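Local coordinates for protein ethylbenzene dehydrogenase alpha-subunit (Aromatoleum aromaticum, PDB 2IVF) that is the alpha subunit of a molybdenum enzyme of the molybdopterin oxidoreductase family and carries two pterin guanine dinucleotides, a molybdenum atom and an iron-sulfur cluster, at residues 91-96 against 765-770; 104-109 against 654-659. All blocks are in the same frame, centred on the assembly; numbering follows the deposited sequence.

Interaction 1 (91-96 against 765-770); sequences SCKFYV and EGQTRF. With SF4 (iron/sulfur cluster), chain K.
A chi1 of -170°, which points the Lys93 chain away from its own amide nitrogen, and a bend at chi3 (68°) carry the side chain over Gly766 and deliver its ammonium group to the end of the helix 759-765. There NZ donates to the carbonyl O of Glu765 at 2.8 Å, almost in line with the C=O bond, and Gln111 OE1 accepts a second bond from the same nitrogen. The charge thus sits at the C-terminal end of a helix, where it should be electrostatically welcome. Gly766 leaves the helix with positive phi (87°), and CD of Lys93 packs 3.5 Å from its carbonyl C.

Gln767 crosses the lysine at about a right angle. Its OE1 lies against the aliphatic part, 3.1 Å from Lys93 CB, while NE2 is hydrogen-bonded to Thr112 OG1. One water joins two backbone groups of 91-96 to this amide: it accepts from Lys93 N and donates to Ser91 O and to Gln767 OE1, the last at 2.6 Å.

On the other side of the loop Cys92 turns away from 765-770, and its SG binds iron FE2 of the cluster at 2.2 Å. Phe94 follows, its CE1 3.5 Å from sulfide S4 and its ring edge-to-face with His82. Lys93 therefore joins the residue after the cluster ligand to the end of helix 759-765 and to Gln767 at the start of strand 767-769. Cysteine ligation of a cubane iron-sulfur cluster beside a small antiparallel sheet is characteristic of the N-terminal cluster region of the molybdopterin oxidoreductase family.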
# COMPACT_ATOMS: atom_id res chain seq x y z
N SER A 91 -8.12 6.33 8.72
CA SER A 91 -8.28 7.14 9.93
C SER A 91 -7.67 6.43 11.10
O SER A 91 -8.24 6.39 12.20
CB SER A 91 -9.76 7.47 10.29
OG SER A 91 -10.28 8.33 9.34
N CYS A 92 -6.50 5.89 10.83
CA CYS A 92 -5.77 5.12 11.81
C CYS A 92 -5.05 6.01 12.77
O CYS A 92 -4.26 6.83 12.33
CB CYS A 92 -4.74 4.28 11.08
SG CYS A 92 -5.36 3.35 9.71
N LYS A 93 -5.30 5.84 14.07
CA LYS A 93 -4.67 6.61 15.11
C LYS A 93 -3.32 6.00 15.47
O LYS A 93 -3.24 4.81 15.81
CB LYS A 93 -5.55 6.64 16.35
CG LYS A 93 -5.03 7.66 17.41
CD LYS A 93 -6.06 7.91 18.53
CE LYS A 93 -6.26 6.66 19.39
NZ LYS A 93 -6.90 6.92 20.72
N PHE A 94 -2.28 6.82 15.36
CA PHE A 94 -0.93 6.40 15.72
C PHE A 94 -0.36 7.19 16.86
O PHE A 94 -0.68 8.36 17.06
CB PHE A 94 0.03 6.59 14.55
CG PHE A 94 -0.05 5.50 13.51
CD1 PHE A 94 -1.13 5.39 12.73
CD2 PHE A 94 0.98 4.57 13.37
CE1 PHE A 94 -1.21 4.42 11.77
CE2 PHE A 94 0.90 3.60 12.42
CZ PHE A 94 -0.21 3.51 11.63
N TYR A 95 0.55 6.54 17.56
CA TYR A 95 1.47 7.20 18.46
C TYR A 95 2.58 7.63 17.56
O TYR A 95 3.10 6.82 16.78
CB TYR A 95 2.01 6.23 19.45
CG TYR A 95 1.01 5.73 20.43
CD1 TYR A 95 0.25 6.62 21.22
CD2 TYR A 95 0.84 4.36 20.63
CE1 TYR A 95 -0.66 6.14 22.13
CE2 TYR A 95 -0.01 3.91 21.56
CZ TYR A 95 -0.77 4.79 22.30
OH TYR A 95 -1.68 4.30 23.21
N VAL A 96 2.91 8.91 17.63
CA VAL A 96 4.05 9.49 16.92
C VAL A 96 5.13 9.76 17.93
O VAL A 96 4.95 10.55 18.90
CB VAL A 96 3.64 10.78 16.19
CG1 VAL A 96 4.88 11.44 15.43
CG2 VAL A 96 2.49 10.42 15.20
N GLU A 765 -8.21 12.47 23.34
CA GLU A 765 -8.60 11.12 22.98
C GLU A 765 -7.98 10.70 21.67
O GLU A 765 -7.68 9.55 21.44
CB GLU A 765 -10.12 11.07 22.84
CG GLU A 765 -10.79 11.51 24.08
CD GLU A 765 -12.21 11.07 24.19
OE1 GLU A 765 -12.88 10.95 23.14
OE2 GLU A 765 -12.62 10.84 25.35
N GLY A 766 -7.81 11.64 20.76
CA GLY A 766 -7.17 11.31 19.49
C GLY A 766 -8.06 10.79 18.39
O GLY A 766 -7.68 10.81 17.21
N GLN A 767 -9.25 10.35 18.75
CA GLN A 767 -10.22 9.94 17.74
C GLN A 767 -11.59 9.74 18.37
O GLN A 767 -11.73 9.54 19.58
CB GLN A 767 -9.81 8.63 17.04
CG GLN A 767 -9.95 7.47 17.92
CD GLN A 767 -9.62 6.15 17.21
OE1 GLN A 767 -8.45 5.83 17.07
NE2 GLN A 767 -10.64 5.37 16.81
N THR A 768 -12.59 9.81 17.51
CA THR A 768 -13.98 9.60 17.89
C THR A 768 -14.81 9.11 16.71
O THR A 768 -14.66 9.60 15.60
CB THR A 768 -14.65 10.89 18.49
OG1 THR A 768 -15.78 10.45 19.23
CG2 THR A 768 -15.11 11.94 17.45
N ARG A 769 -15.67 8.13 16.98
CA ARG A 769 -16.71 7.72 16.02
C ARG A 769 -17.61 8.88 15.66
O ARG A 769 -18.03 9.65 16.51
CB ARG A 769 -17.55 6.58 16.61
CG ARG A 769 -16.95 5.24 16.36
CD ARG A 769 -17.56 4.28 17.24
NE ARG A 769 -17.53 2.92 16.72
CZ ARG A 769 -16.64 1.98 17.03
NH1 ARG A 769 -15.56 2.27 17.71
NH2 ARG A 769 -16.83 0.76 16.57
N PHE A 770 -17.92 9.02 14.39
CA PHE A 770 -18.88 10.03 14.02
C PHE A 770 -20.30 9.60 14.32
O PHE A 770 -20.62 8.39 14.36
CB PHE A 770 -18.67 10.51 12.58
CG PHE A 770 -18.79 9.47 11.49
CD1 PHE A 770 -20.04 8.99 11.08
CD2 PHE A 770 -17.68 9.16 10.72
CE1 PHE A 770 -20.14 8.09 9.98
CE2 PHE A 770 -17.78 8.31 9.63
CZ PHE A 770 -19.00 7.79 9.26
FE1 SF4 K . -2.31 3.63 6.10
FE2 SF4 K . -4.18 4.15 8.00
FE3 SF4 K . -2.36 6.00 7.42
FE4 SF4 K . -4.32 5.40 5.60
S1 SF4 K . -4.62 6.42 7.59
S2 SF4 K . -2.02 5.68 5.20
S3 SF4 K . -4.56 3.16 6.03
S4 SF4 K . -1.93 3.95 8.37
O HOH W 1 -7.93 5.09 14.61

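Interaction 2 (104-109 against 654-659); sequences WREEQA and WYYEKH. With MD1 (phosphoric acid 4-(2-amino-4-oxo-3,4,5,6,-tetrahydro-pteridin-6-yl)-2-hydroxy-3,4-dimercapto-but-3-en-yl ester guanylate ester), chain N.
Residues 104-108 of strand 102-108, with Glu106 directed at Tyr656, face a type II beta turn running from Trp654 to Glu657, and the nearest CA atoms, those of Glu106 and Tyr656, are 10.2 Å apart. The backbones do not meet, so side chains bridge the gap. Tyr656 has the positive phi (81°) usual at the third position of this turn, which is closed by Glu657 N bonding to Trp654 O and reinforced by Trp654 N donating to Glu657 OE1. Within the strand, Trp104 and Arg105 both face Tyr97 in a classic beta bulge.

A single buried pair makes the contact. Tyr656 OH donates to Glu106 OE1 in a very short bond of 2.5 Å, the carboxylate oxygen lying in the ring plane at the edge, 3.1 Å from CE2. The carboxylate and ring planes are 43° apart, and the glutamate chain bends at chi2 (-96°) to bring OE1 to the hydroxyl. His82 NE2 is also hydrogen-bonded to Tyr656 OH, which links the pair to the iron-sulfur cluster pocket.

Across the strand, Arg105 grips a single oxygen of Glu107 with both NH1 and NH2; this carboxylate also forms salt bridges with Arg217 and Arg228 of the beta subunit. Behind the turn lies the guanine of MD1. Tyr655 OH approaches N7 to 2.8 Å, while CD1 of Trp654 rests over one face of the tyrosine ring. On the MD1 side, Lys658 NZ forms a salt bridge with Glu687 OE2 and donates to MD1 O6 at 2.9 Å.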
# COMPACT_ATOMS: atom_id res chain seq x y z
N TRP A 104 10.86 9.97 15.13
CA TRP A 104 11.63 8.76 15.05
C TRP A 104 10.83 7.63 14.41
O TRP A 104 11.29 6.98 13.48
CB TRP A 104 12.07 8.38 16.44
CG TRP A 104 12.58 7.02 16.55
CD1 TRP A 104 13.45 6.38 15.74
CD2 TRP A 104 12.24 6.12 17.58
NE1 TRP A 104 13.65 5.09 16.20
CE2 TRP A 104 12.93 4.93 17.34
CE3 TRP A 104 11.38 6.19 18.66
CZ2 TRP A 104 12.79 3.83 18.16
CZ3 TRP A 104 11.29 5.11 19.50
CH2 TRP A 104 11.97 3.95 19.24
N ARG A 105 9.62 7.39 14.92
CA ARG A 105 8.78 6.32 14.38
C ARG A 105 7.36 6.55 14.84
O ARG A 105 7.09 7.48 15.62
CB ARG A 105 9.23 4.96 14.90
CG ARG A 105 8.94 4.78 16.35
CD ARG A 105 9.40 3.45 16.83
NE ARG A 105 8.58 2.35 16.35
CZ ARG A 105 7.53 1.82 17.00
NH1 ARG A 105 7.10 2.33 18.13
NH2 ARG A 105 6.89 0.80 16.49
N GLU A 106 6.47 5.70 14.32
CA GLU A 106 5.07 5.71 14.71
C GLU A 106 4.61 4.28 14.96
O GLU A 106 5.24 3.32 14.50
CB GLU A 106 4.25 6.36 13.60
CG GLU A 106 4.47 5.71 12.20
CD GLU A 106 5.48 6.46 11.39
OE1 GLU A 106 5.16 7.56 10.87
OE2 GLU A 106 6.60 5.96 11.24
N GLU A 107 3.52 4.16 15.69
CA GLU A 107 2.91 2.87 15.92
C GLU A 107 1.42 3.04 16.22
O GLU A 107 1.02 3.98 16.93
CB GLU A 107 3.62 2.19 17.09
CG GLU A 107 3.06 0.81 17.44
CD GLU A 107 3.93 -0.06 18.33
OE1 GLU A 107 5.11 0.28 18.65
OE2 GLU A 107 3.42 -1.13 18.76
N GLN A 108 0.64 2.05 15.79
CA GLN A 108 -0.81 2.13 15.97
C GLN A 108 -1.14 2.17 17.43
O GLN A 108 -0.61 1.40 18.21
CB GLN A 108 -1.52 0.92 15.38
CG GLN A 108 -1.40 0.76 13.89
CD GLN A 108 -0.29 -0.22 13.48
OE1 GLN A 108 0.87 -0.15 13.98
NE2 GLN A 108 -0.63 -1.15 12.55
N ALA A 109 -2.10 3.02 17.80
CA ALA A 109 -2.58 3.04 19.16
C ALA A 109 -3.47 1.82 19.43
O ALA A 109 -3.42 1.31 20.52
CB ALA A 109 -3.31 4.36 19.46
N TRP A 654 3.93 18.49 6.12
CA TRP A 654 3.35 17.18 5.80
C TRP A 654 2.64 16.61 7.05
O TRP A 654 2.40 17.30 8.02
CB TRP A 654 4.47 16.24 5.31
CG TRP A 654 4.11 15.35 4.18
CD1 TRP A 654 2.86 15.06 3.72
CD2 TRP A 654 5.02 14.63 3.34
NE1 TRP A 654 2.93 14.24 2.64
CE2 TRP A 654 4.24 13.97 2.37
CE3 TRP A 654 6.42 14.50 3.30
CZ2 TRP A 654 4.80 13.15 1.39
CZ3 TRP A 654 6.99 13.68 2.32
CH2 TRP A 654 6.18 13.03 1.37
N TYR A 655 2.34 15.32 7.02
CA TYR A 655 1.58 14.71 8.13
C TYR A 655 2.47 14.72 9.36
O TYR A 655 3.70 14.53 9.28
CB TYR A 655 1.07 13.29 7.81
CG TYR A 655 0.59 13.15 6.39
CD1 TYR A 655 -0.03 14.22 5.72
CD2 TYR A 655 0.80 11.97 5.69
CE1 TYR A 655 -0.43 14.09 4.41
CE2 TYR A 655 0.41 11.85 4.39
CZ TYR A 655 -0.19 12.89 3.76
OH TYR A 655 -0.52 12.72 2.49
N TYR A 656 1.84 14.99 10.50
CA TYR A 656 2.50 15.11 11.82
C TYR A 656 3.13 16.47 12.03
O TYR A 656 3.62 16.76 13.14
CB TYR A 656 3.61 14.10 12.07
CG TYR A 656 3.38 12.63 11.83
CD1 TYR A 656 2.10 12.08 11.72
CD2 TYR A 656 4.48 11.77 11.74
CE1 TYR A 656 1.92 10.72 11.48
CE2 TYR A 656 4.33 10.44 11.51
CZ TYR A 656 3.04 9.89 11.40
OH TYR A 656 2.89 8.55 11.18
N GLU A 657 3.11 17.31 11.01
CA GLU A 657 3.82 18.61 11.05
C GLU A 657 2.86 19.79 11.03
O GLU A 657 3.28 20.96 10.94
CB GLU A 657 4.76 18.74 9.87
CG GLU A 657 5.90 17.73 9.84
CD GLU A 657 6.80 17.89 8.63
OE1 GLU A 657 6.34 18.46 7.63
OE2 GLU A 657 7.97 17.43 8.68
N LYS A 658 1.57 19.47 11.09
CA LYS A 658 0.49 20.44 11.08
C LYS A 658 -0.76 19.81 11.67
O LYS A 658 -1.03 18.62 11.50
CB LYS A 658 0.20 20.91 9.67
CG LYS A 658 -0.30 19.83 8.74
CD LYS A 658 -0.18 20.30 7.25
CE LYS A 658 -0.58 19.12 6.39
NZ LYS A 658 -0.30 19.35 4.94
N HIS A 659 -1.53 20.61 12.39
CA HIS A 659 -2.77 20.06 12.99
C HIS A 659 -3.75 19.73 11.86
O HIS A 659 -3.87 20.49 10.87
CB HIS A 659 -3.43 21.05 13.90
CG HIS A 659 -2.55 21.54 14.99
ND1 HIS A 659 -1.68 22.60 14.83
CD2 HIS A 659 -2.42 21.13 16.28
CE1 HIS A 659 -1.03 22.81 15.96
NE2 HIS A 659 -1.48 21.95 16.87
PB MD1 N . -3.66 12.50 -7.27
O3B MD1 N . -2.47 11.74 -6.54
O1B MD1 N . -4.51 13.09 -6.21
O2B MD1 N . -3.21 13.26 -8.45
O3A MD1 N . -4.47 11.27 -7.88
C10 MD1 N . -5.53 10.60 -7.17
C11 MD1 N . -5.87 9.41 -8.05
O11 MD1 N . -4.79 8.45 -7.77
C12 MD1 N . -7.18 8.80 -7.63
S12 MD1 N . -7.88 9.14 -6.11
C13 MD1 N . -7.82 7.89 -8.42
S13 MD1 N . -9.26 7.15 -7.95
C14 MD1 N . -7.33 7.50 -9.76
N15 MD1 N . -6.99 6.14 -10.00
C16 MD1 N . -6.41 5.74 -11.17
C15 MD1 N . -6.24 4.38 -11.36
O14 MD1 N . -6.61 3.54 -10.50
N17 MD1 N . -5.58 4.05 -12.51
C17 MD1 N . -5.19 5.01 -13.44
N16 MD1 N . -4.58 4.57 -14.53
N18 MD1 N . -5.42 6.32 -13.24
C20 MD1 N . -6.03 6.68 -12.13
N8 MD1 N . -6.31 8.00 -11.94
C7 MD1 N . -6.89 8.55 -10.75
PA MD1 N . -0.89 12.00 -6.45
O1A MD1 N . -0.46 11.32 -5.19
O2A MD1 N . -0.28 11.53 -7.71
O5' MD1 N . -0.70 13.57 -6.33
C5' MD1 N . -1.08 14.15 -5.09
C4' MD1 N . 0.01 15.01 -4.59
O4' MD1 N . -0.43 15.39 -3.29
C1' MD1 N . 0.77 15.59 -2.55
N9 MD1 N . 0.59 15.59 -1.09
C4 MD1 N . 0.63 16.69 -0.36
N3 MD1 N . 0.79 17.98 -0.74
C2 MD1 N . 0.78 18.95 0.16
N2 MD1 N . 0.92 20.25 -0.21
N1 MD1 N . 0.68 18.60 1.50
C6 MD1 N . 0.52 17.32 1.95
O6 MD1 N . 0.37 17.12 3.16
C5 MD1 N . 0.48 16.31 0.98
N7 MD1 N . 0.37 14.98 1.01
C8 MD1 N . 0.43 14.56 -0.25
C2' MD1 N . 1.67 14.42 -2.95
O2' MD1 N . 3.08 14.68 -2.77
C3' MD1 N . 1.27 14.16 -4.42
O3' MD1 N . 2.30 14.61 -5.34

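Overall arrangement
The centres of the two interactions are about 11 Å apart, on the same side of the chain's centre. They share the antiparallel sheet 76-80, 94-99, 102-108: interaction 1 begins where strand 94-99 starts, and interaction 2 uses the next strand, 102-108. The strands pair directly, Tyr95 N lying 2.7 Å from Glu107 O and Lys93 O 2.9 Å from Ala109 N, both probable hydrogen bonds. Along the chain, interaction 2 is nested inside the loop closed by interaction 1. Segment 654-659 meets strand 102-108, and 765-770 meets the loop leading into strand 94-99, so that the cluster, the MD1 guanine and the beta-subunit interface all lie next to these segments.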